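Local coordinates for protein alanine dehydrogenase (Archaeoglobus fulgidus, PDB 1OMO) that catalyses the reversible NAD-dependent oxidative deamination of L-alanine to pyruvate and ammonium, working as a homodimer, at residues S13-M17 with D18-N22; G114-A117 with K118-R122; V264-T267 with I268-I272. All coordinates share one frame; numbering follows the deposited sequence.

Contact 1: residues S13-M17 with D18-N22; sequences SLISM and DEAMN
Ile15 meets the first turn of the helix with its CG2 branch, which stands anti to the backbone N and lies 3.7 Å from Glu19 CB and 4.0 Å from Ala20 CB, while its CA borders the Glu19 carboxylate. Ser16, the N-cap, comes next and has a partner for its backbone N and another for its hydroxyl. Its backbone N donates to Glu19 OE1 at 2.7 Å, a rather bent bond (132°) that uses the anti lone pair of that oxygen, so the glutamate folds back over the start of its own helix, as the fourth residue of a capping box does. Here the reciprocal half differs: Ser16 OG swings anti to its backbone N (chi1 -171°) and bonds instead to a water, 2.6 Å away. That water also accepts from Asp18 N and donates to Asp18 OD1, tying cap and first turn together through solvent. Regular helical bonding then sets in, with Ala20 N reaching Ser16 O at 2.8 Å and Met21 N reaching Met17 O at 2.8 Å. Met17 closes the segment with a chain bent at CB-CG and CG-SD, its CG resting 3.9 Å from Met21 SD, one thioether passing across the other. The turn is wedged among three helices: Ile15 packs on helix 294-311, where Asn307 holds Glu19 OE2, Ala20 rests on Leu107 of helix 102-120, and both methionines lean on Arg146 of helix 135-147.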
ATOM      1  N   SER A  13       0.308  20.963 -14.679  1.00 28.14           N
ATOM      2  CA  SER A  13       1.217  21.788 -15.445  1.00 29.84           C
ATOM      3  C   SER A  13       2.635  21.215 -15.451  1.00 30.78           C
ATOM      4  O   SER A  13       3.573  21.897 -15.886  1.00 32.30           O
ATOM      5  CB  SER A  13       1.272  23.202 -14.853  1.00 29.50           C
ATOM      6  OG  SER A  13       2.050  23.249 -13.648  1.00 27.83           O
ATOM      7  N   LEU A  14       2.799  19.979 -14.985  1.00 29.69           N
ATOM      8  CA  LEU A  14       4.134  19.384 -14.893  1.00 29.43           C
ATOM      9  C   LEU A  14       4.457  18.190 -15.785  1.00 30.12           C
ATOM     10  O   LEU A  14       5.562  17.659 -15.709  1.00 30.13           O
ATOM     11  CB  LEU A  14       4.426  19.010 -13.428  1.00 29.87           C
ATOM     12  CG  LEU A  14       5.223  19.967 -12.523  1.00 30.57           C
ATOM     13  CD1 LEU A  14       5.123  21.363 -13.039  1.00 30.68           C
ATOM     14  CD2 LEU A  14       4.738  19.872 -11.075  1.00 31.28           C
ATOM     15  N   ILE A  15       3.501  17.752 -16.600  1.00 29.61           N
ATOM     16  CA  ILE A  15       3.731  16.641 -17.525  1.00 30.11           C
ATOM     17  C   ILE A  15       2.961  16.883 -18.788  1.00 28.72           C
ATOM     18  O   ILE A  15       1.864  17.423 -18.783  1.00 28.79           O
ATOM     19  CB  ILE A  15       3.216  15.227 -17.084  1.00 30.91           C
ATOM     20  CG1 ILE A  15       4.000  14.624 -15.941  1.00 32.89           C
ATOM     21  CG2 ILE A  15       3.522  14.226 -18.204  1.00 31.49           C
ATOM     22  CD1 ILE A  15       4.013  13.062 -16.061  1.00 32.34           C
ATOM     23  N   SER A  16       3.553  16.395 -19.854  1.00 27.85           N
ATOM     24  CA  SER A  16       3.029  16.471 -21.206  1.00 28.09           C
ATOM     25  C   SER A  16       2.449  15.096 -21.540  1.00 25.01           C
ATOM     26  O   SER A  16       2.911  14.103 -20.999  1.00 24.90           O
ATOM     27  CB  SER A  16       4.201  16.747 -22.154  1.00 27.03           C
ATOM     28  OG  SER A  16       3.712  17.025 -23.430  1.00 33.54           O
ATOM     29  N   MET A  17       1.477  15.026 -22.444  1.00 23.94           N
ATOM     30  CA  MET A  17       0.932  13.733 -22.816  1.00 23.83           C
ATOM     31  C   MET A  17       2.080  12.983 -23.467  1.00 24.48           C
ATOM     32  O   MET A  17       2.201  11.778 -23.317  1.00 24.33           O
ATOM     33  CB  MET A  17      -0.219  13.871 -23.813  1.00 23.50           C
ATOM     34  CG  MET A  17      -0.629  12.521 -24.484  1.00 20.70           C
ATOM     35  SD  MET A  17      -1.071  11.248 -23.297  1.00 21.89           S
ATOM     36  CE  MET A  17      -2.795  11.572 -22.925  1.00 21.83           C
ATOM     37  N   ASP A  18       2.930  13.704 -24.189  1.00 24.96           N
ATOM     38  CA  ASP A  18       4.072  13.072 -24.822  1.00 25.10           C
ATOM     39  C   ASP A  18       5.034  12.559 -23.756  1.00 24.41           C
ATOM     40  O   ASP A  18       5.519  11.444 -23.850  1.00 24.94           O
ATOM     41  CB  ASP A  18       4.775  14.061 -25.757  1.00 29.46           C
ATOM     42  CG  ASP A  18       4.103  14.144 -27.120  1.00 31.45           C
ATOM     43  OD1 ASP A  18       3.695  15.249 -27.519  1.00 35.66           O
ATOM     44  OD2 ASP A  18       3.987  13.100 -27.795  1.00 33.75           O
ATOM     45  N   GLU A  19       5.304  13.359 -22.731  1.00 23.55           N
ATOM     46  CA  GLU A  19       6.201  12.895 -21.678  1.00 23.08           C
ATOM     47  C   GLU A  19       5.585  11.636 -21.056  1.00 22.34           C
ATOM     48  O   GLU A  19       6.263  10.641 -20.849  1.00 21.85           O
ATOM     49  CB  GLU A  19       6.379  13.964 -20.597  1.00 22.94           C
ATOM     50  CG  GLU A  19       7.264  15.132 -20.995  1.00 23.52           C
ATOM     51  CD  GLU A  19       7.324  16.180 -19.903  1.00 27.09           C
ATOM     52  OE1 GLU A  19       6.229  16.624 -19.456  1.00 24.12           O
ATOM     53  OE2 GLU A  19       8.458  16.553 -19.499  1.00 27.28           O
ATOM     54  N   ALA A  20       4.283  11.694 -20.792  1.00 20.61           N
ATOM     55  CA  ALA A  20       3.561  10.570 -20.193  1.00 20.47           C
ATOM     56  C   ALA A  20       3.680   9.338 -21.080  1.00 19.43           C
ATOM     57  O   ALA A  20       3.885   8.233 -20.578  1.00 19.57           O
ATOM     58  CB  ALA A  20       2.069  10.937 -19.990  1.00 18.11           C
ATOM     59  N   MET A  21       3.555   9.537 -22.393  1.00 19.19           N
ATOM     60  CA  MET A  21       3.658   8.425 -23.336  1.00 20.70           C
ATOM     61  C   MET A  21       5.030   7.779 -23.364  1.00 20.86           C
ATOM     62  O   MET A  21       5.147   6.549 -23.441  1.00 19.43           O
ATOM     63  CB  MET A  21       3.263   8.859 -24.760  1.00 21.24           C
ATOM     64  CG  MET A  21       1.733   8.884 -24.973  1.00 24.08           C
ATOM     65  SD  MET A  21       1.098   9.698 -26.458  1.00 26.89           S
ATOM     66  CE  MET A  21       1.260   8.369 -27.582  1.00 23.69           C
ATOM     67  N   ASN A  22       6.073   8.598 -23.288  1.00 21.34           N
ATOM     68  CA  ASN A  22       7.419   8.049 -23.292  1.00 24.43           C
ATOM     69  C   ASN A  22       7.700   7.257 -22.032  1.00 21.54           C
ATOM     70  O   ASN A  22       8.329   6.209 -22.102  1.00 22.17           O
ATOM     71  CB  ASN A  22       8.454   9.160 -23.424  1.00 27.24           C
ATOM     72  CG  ASN A  22       8.584   9.647 -24.841  1.00 32.59           C
ATOM     73  OD1 ASN A  22       9.059  10.761 -25.088  1.00 35.84           O
ATOM     74  ND2 ASN A  22       8.166   8.812 -25.793  1.00 34.91           N
TER
HETATM   75  O   HOH W   1       2.158  16.533 -25.413  1.00 29.50           O

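Contact 2: residues G114-A117 with K118-R122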
ATOM      1  N   GLY A 114      -2.708   4.956 -26.148  1.00 13.70           N
ATOM      2  CA  GLY A 114      -1.989   5.423 -27.316  1.00 15.83           C
ATOM      3  C   GLY A 114      -0.795   4.545 -27.689  1.00 18.17           C
ATOM      4  O   GLY A 114      -0.558   4.301 -28.878  1.00 17.80           O
ATOM      5  N   ILE A 115      -0.030   4.097 -26.686  1.00 18.47           N
ATOM      6  CA  ILE A 115       1.133   3.239 -26.922  1.00 18.88           C
ATOM      7  C   ILE A 115       0.652   1.861 -27.400  1.00 21.35           C
ATOM      8  O   ILE A 115       1.207   1.293 -28.357  1.00 21.17           O
ATOM      9  CB  ILE A 115       2.000   3.111 -25.632  1.00 19.50           C
ATOM     10  CG1 ILE A 115       2.715   4.437 -25.364  1.00 18.72           C
ATOM     11  CG2 ILE A 115       3.058   2.034 -25.771  1.00 20.42           C
ATOM     12  CD1 ILE A 115       3.657   4.842 -26.450  1.00 18.12           C
ATOM     13  N   ALA A 116      -0.401   1.321 -26.785  1.00 19.78           N
ATOM     14  CA  ALA A 116      -0.867   0.015 -27.248  1.00 20.83           C
ATOM     15  C   ALA A 116      -1.356   0.066 -28.726  1.00 19.56           C
ATOM     16  O   ALA A 116      -1.046  -0.830 -29.522  1.00 20.87           O
ATOM     17  CB  ALA A 116      -1.971  -0.530 -26.331  1.00 18.63           C
ATOM     18  N   ALA A 117      -2.096   1.098 -29.101  1.00 17.40           N
ATOM     19  CA  ALA A 117      -2.568   1.178 -30.476  1.00 17.84           C
ATOM     20  C   ALA A 117      -1.355   1.345 -31.413  1.00 18.12           C
ATOM     21  O   ALA A 117      -1.308   0.731 -32.470  1.00 14.86           O
ATOM     22  CB  ALA A 117      -3.571   2.328 -30.628  1.00 14.98           C
ATOM     23  N   LYS A 118      -0.355   2.124 -30.996  1.00 19.82           N
ATOM     24  CA  LYS A 118       0.837   2.303 -31.817  1.00 22.02           C
ATOM     25  C   LYS A 118       1.475   0.963 -32.195  1.00 22.71           C
ATOM     26  O   LYS A 118       1.937   0.781 -33.322  1.00 21.37           O
ATOM     27  CB  LYS A 118       1.896   3.137 -31.097  1.00 22.80           C
ATOM     28  CG  LYS A 118       3.243   3.101 -31.862  1.00 25.92           C
ATOM     29  CD  LYS A 118       4.279   4.153 -31.419  1.00 27.39           C
ATOM     30  CE  LYS A 118       5.157   3.629 -30.292  1.00 28.17           C
ATOM     31  NZ  LYS A 118       6.234   4.603 -29.907  1.00 30.87           N
ATOM     32  N   TYR A 119       1.487   0.020 -31.250  1.00 22.82           N
ATOM     33  CA  TYR A 119       2.099  -1.284 -31.475  1.00 22.64           C
ATOM     34  C   TYR A 119       1.171  -2.337 -32.032  1.00 23.82           C
ATOM     35  O   TYR A 119       1.614  -3.282 -32.670  1.00 24.92           O
ATOM     36  CB  TYR A 119       2.670  -1.827 -30.158  1.00 22.89           C
ATOM     37  CG  TYR A 119       3.993  -1.210 -29.767  1.00 24.15           C
ATOM     38  CD1 TYR A 119       5.188  -1.740 -30.238  1.00 25.30           C
ATOM     39  CD2 TYR A 119       4.047  -0.079 -28.965  1.00 22.86           C
ATOM     40  CE1 TYR A 119       6.417  -1.163 -29.918  1.00 25.87           C
ATOM     41  CE2 TYR A 119       5.263   0.518 -28.644  1.00 24.11           C
ATOM     42  CZ  TYR A 119       6.451  -0.034 -29.127  1.00 27.32           C
ATOM     43  OH  TYR A 119       7.675   0.537 -28.837  1.00 27.30           O
ATOM     44  N   LEU A 120      -0.120  -2.181 -31.800  1.00 23.31           N
ATOM     45  CA  LEU A 120      -1.052  -3.204 -32.206  1.00 22.57           C
ATOM     46  C   LEU A 120      -2.015  -2.921 -33.355  1.00 21.58           C
ATOM     47  O   LEU A 120      -2.439  -3.848 -34.026  1.00 21.71           O
ATOM     48  CB  LEU A 120      -1.844  -3.624 -30.970  1.00 21.05           C
ATOM     49  CG  LEU A 120      -1.421  -4.777 -30.075  1.00 21.25           C
ATOM     50  CD1 LEU A 120      -0.038  -5.253 -30.349  1.00 17.80           C
ATOM     51  CD2 LEU A 120      -1.609  -4.316 -28.634  1.00 21.76           C
ATOM     52  N   ALA A 121      -2.359  -1.660 -33.579  1.00 21.63           N
ATOM     53  CA  ALA A 121      -3.314  -1.302 -34.629  1.00 20.71           C
ATOM     54  C   ALA A 121      -2.682  -1.192 -36.007  1.00 21.84           C
ATOM     55  O   ALA A 121      -1.495  -0.893 -36.122  1.00 22.13           O
ATOM     56  CB  ALA A 121      -3.997   0.011 -34.283  1.00 20.31           C
ATOM     57  N   ARG A 122      -3.482  -1.420 -37.048  1.00 22.26           N
ATOM     58  CA  ARG A 122      -2.985  -1.329 -38.425  1.00 23.65           C
ATOM     59  C   ARG A 122      -2.373   0.033 -38.644  1.00 24.02           C
ATOM     60  O   ARG A 122      -2.971   1.057 -38.297  1.00 24.05           O
ATOM     61  CB  ARG A 122      -4.115  -1.516 -39.411  1.00 22.98           C
ATOM     62  CG  ARG A 122      -4.643  -2.903 -39.481  1.00 24.62           C
ATOM     63  CD  ARG A 122      -5.679  -2.978 -40.566  1.00 28.51           C
ATOM     64  NE  ARG A 122      -7.025  -2.668 -40.089  1.00 27.45           N
ATOM     65  CZ  ARG A 122      -7.722  -1.621 -40.479  1.00 26.68           C
ATOM     66  NH1 ARG A 122      -7.188  -0.768 -41.345  1.00 27.22           N
ATOM     67  NH2 ARG A 122      -8.957  -1.451 -40.039  1.00 23.91           N
TER
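The Tyr119 ring has the carbonyl oxygen of Ile115 at its edge, in plane and 3.2 Å from CD2, where the polarised ring C-H can face the oxygen. With CG anti to the carbonyl carbon (chi1 -78°), the Tyr119 ring lies back along the helix beside Ile115, whose CG2 branch meets the CD2-CE2 flank, 3.9 Å from CE2 and displaced from the ring plane. Ile115 O thus serves twice, since it also accepts from Tyr119 N at 3.2 Å. The ring hydroxyl finds its polar partner in Glu25 of helix 17-32.

The other rungs are backbone bonds: Lys118 N to Gly114 O, Leu120 N to Ala116 O at 2.8 Å, and Ala121 N to Ala117 O at 2.8 Å. The last is fairly straight (161°) although Ala121 has already left helical geometry, so the final turn stays closed as the chain departs. Ala117 CB and Ala121 CB meet one turn apart at 4.3 Å.

This is the C-terminal end of helix 102-120, packed within the nucleotide-binding domain. Ala117 and Ala121 lie against His212 of strand 212-215 and against Phe148, Ala117 also meets Leu144 of helix 135-147, and Ile115 and Tyr119 rest on Ile272 of helix 268-273.

Contact 3: residues V264-T267 with I268-I272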
ATOM      1  N   VAL A 264      -4.591 -15.764 -24.085  1.00 31.62           N
ATOM      2  CA  VAL A 264      -3.978 -14.450 -23.967  1.00 29.99           C
ATOM      3  C   VAL A 264      -2.664 -14.571 -24.709  1.00 29.71           C
ATOM      4  O   VAL A 264      -1.838 -15.437 -24.407  1.00 29.45           O
ATOM      5  CB  VAL A 264      -3.714 -14.028 -22.504  1.00 28.69           C
ATOM      6  CG1 VAL A 264      -2.923 -12.738 -22.483  1.00 28.39           C
ATOM      7  CG2 VAL A 264      -5.019 -13.804 -21.781  1.00 26.77           C
ATOM      8  N   HIS A 265      -2.480 -13.700 -25.689  1.00 27.55           N
ATOM      9  CA  HIS A 265      -1.285 -13.747 -26.506  1.00 28.21           C
ATOM     10  C   HIS A 265       0.010 -13.204 -25.881  1.00 26.33           C
ATOM     11  O   HIS A 265       1.080 -13.809 -26.021  1.00 26.02           O
ATOM     12  CB  HIS A 265      -1.551 -13.025 -27.833  1.00 26.02           C
ATOM     13  CG  HIS A 265      -0.359 -12.974 -28.732  1.00 27.87           C
ATOM     14  ND1 HIS A 265       0.085 -11.805 -29.321  1.00 27.10           N
ATOM     15  CD2 HIS A 265       0.520 -13.934 -29.097  1.00 28.23           C
ATOM     16  CE1 HIS A 265       1.187 -12.051 -29.999  1.00 28.86           C
ATOM     17  NE2 HIS A 265       1.475 -13.335 -29.880  1.00 28.84           N
ATOM     18  N   ALA A 266      -0.080 -12.064 -25.212  1.00 24.29           N
ATOM     19  CA  ALA A 266       1.109 -11.468 -24.632  1.00 22.93           C
ATOM     20  C   ALA A 266       0.706 -10.317 -23.731  1.00 21.33           C
ATOM     21  O   ALA A 266      -0.464  -9.988 -23.663  1.00 23.03           O
ATOM     22  CB  ALA A 266       1.987 -10.945 -25.775  1.00 20.44           C
ATOM     23  N   THR A 267       1.669  -9.721 -23.037  1.00 19.32           N
ATOM     24  CA  THR A 267       1.418  -8.527 -22.232  1.00 19.01           C
ATOM     25  C   THR A 267       1.945  -7.441 -23.180  1.00 18.13           C
ATOM     26  O   THR A 267       2.710  -7.725 -24.094  1.00 20.33           O
ATOM     27  CB  THR A 267       2.259  -8.466 -20.937  1.00 19.18           C
ATOM     28  OG1 THR A 267       3.650  -8.412 -21.280  1.00 21.26           O
ATOM     29  CG2 THR A 267       2.012  -9.689 -20.054  1.00 16.77           C
ATOM     30  N   ILE A 268       1.546  -6.200 -22.986  1.00 18.90           N
ATOM     31  CA  ILE A 268       2.007  -5.140 -23.873  1.00 18.30           C
ATOM     32  C   ILE A 268       3.529  -4.920 -23.760  1.00 19.01           C
ATOM     33  O   ILE A 268       4.171  -4.528 -24.734  1.00 17.13           O
ATOM     34  CB  ILE A 268       1.217  -3.831 -23.592  1.00 18.48           C
ATOM     35  CG1 ILE A 268       1.559  -2.771 -24.632  1.00 17.98           C
ATOM     36  CG2 ILE A 268       1.501  -3.349 -22.176  1.00 18.68           C
ATOM     37  CD1 ILE A 268       1.455  -3.259 -26.028  1.00 18.88           C
ATOM     38  N   GLY A 269       4.093  -5.187 -22.569  1.00 21.12           N
ATOM     39  CA  GLY A 269       5.523  -5.029 -22.335  1.00 18.97           C
ATOM     40  C   GLY A 269       6.290  -6.055 -23.154  1.00 21.34           C
ATOM     41  O   GLY A 269       7.342  -5.771 -23.728  1.00 21.01           O
ATOM     42  N   GLU A 270       5.768  -7.265 -23.225  1.00 21.56           N
ATOM     43  CA  GLU A 270       6.448  -8.269 -23.994  1.00 23.14           C
ATOM     44  C   GLU A 270       6.499  -7.854 -25.449  1.00 22.61           C
ATOM     45  O   GLU A 270       7.514  -8.064 -26.112  1.00 22.21           O
ATOM     46  CB  GLU A 270       5.748  -9.608 -23.888  1.00 26.63           C
ATOM     47  CG  GLU A 270       5.967 -10.317 -22.575  1.00 28.56           C
ATOM     48  CD  GLU A 270       5.062 -11.519 -22.467  1.00 30.28           C
ATOM     49  OE1 GLU A 270       3.863 -11.356 -22.699  1.00 32.18           O
ATOM     50  OE2 GLU A 270       5.536 -12.624 -22.165  1.00 33.45           O
ATOM     51  N   VAL A 271       5.420  -7.253 -25.947  1.00 22.34           N
ATOM     52  CA  VAL A 271       5.411  -6.827 -27.341  1.00 21.33           C
ATOM     53  C   VAL A 271       6.389  -5.684 -27.550  1.00 22.28           C
ATOM     54  O   VAL A 271       7.166  -5.675 -28.503  1.00 22.43           O
ATOM     55  CB  VAL A 271       4.000  -6.378 -27.813  1.00 21.82           C
ATOM     56  CG1 VAL A 271       4.080  -5.789 -29.205  1.00 19.97           C
ATOM     57  CG2 VAL A 271       3.038  -7.577 -27.834  1.00 22.87           C
ATOM     58  N   ILE A 272       6.360  -4.720 -26.653  1.00 21.43           N
ATOM     59  CA  ILE A 272       7.240  -3.600 -26.799  1.00 22.42           C
ATOM     60  C   ILE A 272       8.699  -4.069 -26.723  1.00 24.21           C
ATOM     61  O   ILE A 272       9.546  -3.602 -27.478  1.00 24.00           O
ATOM     62  CB  ILE A 272       6.937  -2.546 -25.719  1.00 21.30           C
ATOM     63  CG1 ILE A 272       5.539  -1.982 -25.946  1.00 20.93           C
ATOM     64  CG2 ILE A 272       7.951  -1.414 -25.776  1.00 21.71           C
ATOM     65  CD1 ILE A 272       5.099  -1.015 -24.895  1.00 22.97           C
TER
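Thr267 holds OG1 between its backbone N and carbonyl carbon (chi1 62°), which turns the hydroxyl toward the helix start, and Glu270 sets CG beside its own backbone N (chi1 -75°) with the chain extended beyond, which carries the carboxylate back to the end of the strand. The two side chains cross at about a right angle and exchange bonds in a capping box. Glu270 N donates to Thr267 OG1 at 3.1 Å, and Thr267 N donates to Glu270 OE1 at 2.8 Å, the oxygen being met nearly head-on with a fairly straight N-H. The aliphatic part of the glutamate closes in as well, its CG 3.3 Å from Thr267 OG1.

Beside the box, Ala266 CB borders Glu270 OE1 at 3.6 Å and also packs on Val271 CG2 at 4.1 Å. The first helical rung, Val271 N to Thr267 O, is long and weak at 3.3 Å. Strand and helix axes diverge by 69°, an abrupt change of course made at Thr267, where the edge strand of the parallel Rossmann sheet, bonded to strand 234-238, gives way to helix 268-273.

With an alanine in place of Glu270, Thr267 N would probably lose its acceptor, leaving only the hydroxyl half of the capping box in place. Chemically, the box satisfies one amide of the helix's first turn and the amide of the N-cap residue itself, and the carboxylate, placed near the positive end of the helix dipole, would be expected to be stabilised in its charged form.

How the contacts relate
The three contacts show one principle, local side-chain order at helix ends, applied in one two-domain subunit: contacts 1 and 3 begin helices, while contact 2 finishes one. Contact 2 is the hub. Its Ile115 CG1 packs 3.8 Å from Met21 O of contact 1, and its Ile115 CG2 lies 3.8 Å from Ile272 CD1 of contact 3. Contacts 1 and 3 do not touch, with nearest atoms about 8 Å apart. The side chains of Met17, Ala116 and Ile268 each stay about 11 Å from NAD. Side chain to side chain, Ala20 is about 5 Å from Arg108, Met17 about 7 Å from Gln136, and Ala116 about 7 Å from Ser290, consistent with a second shell.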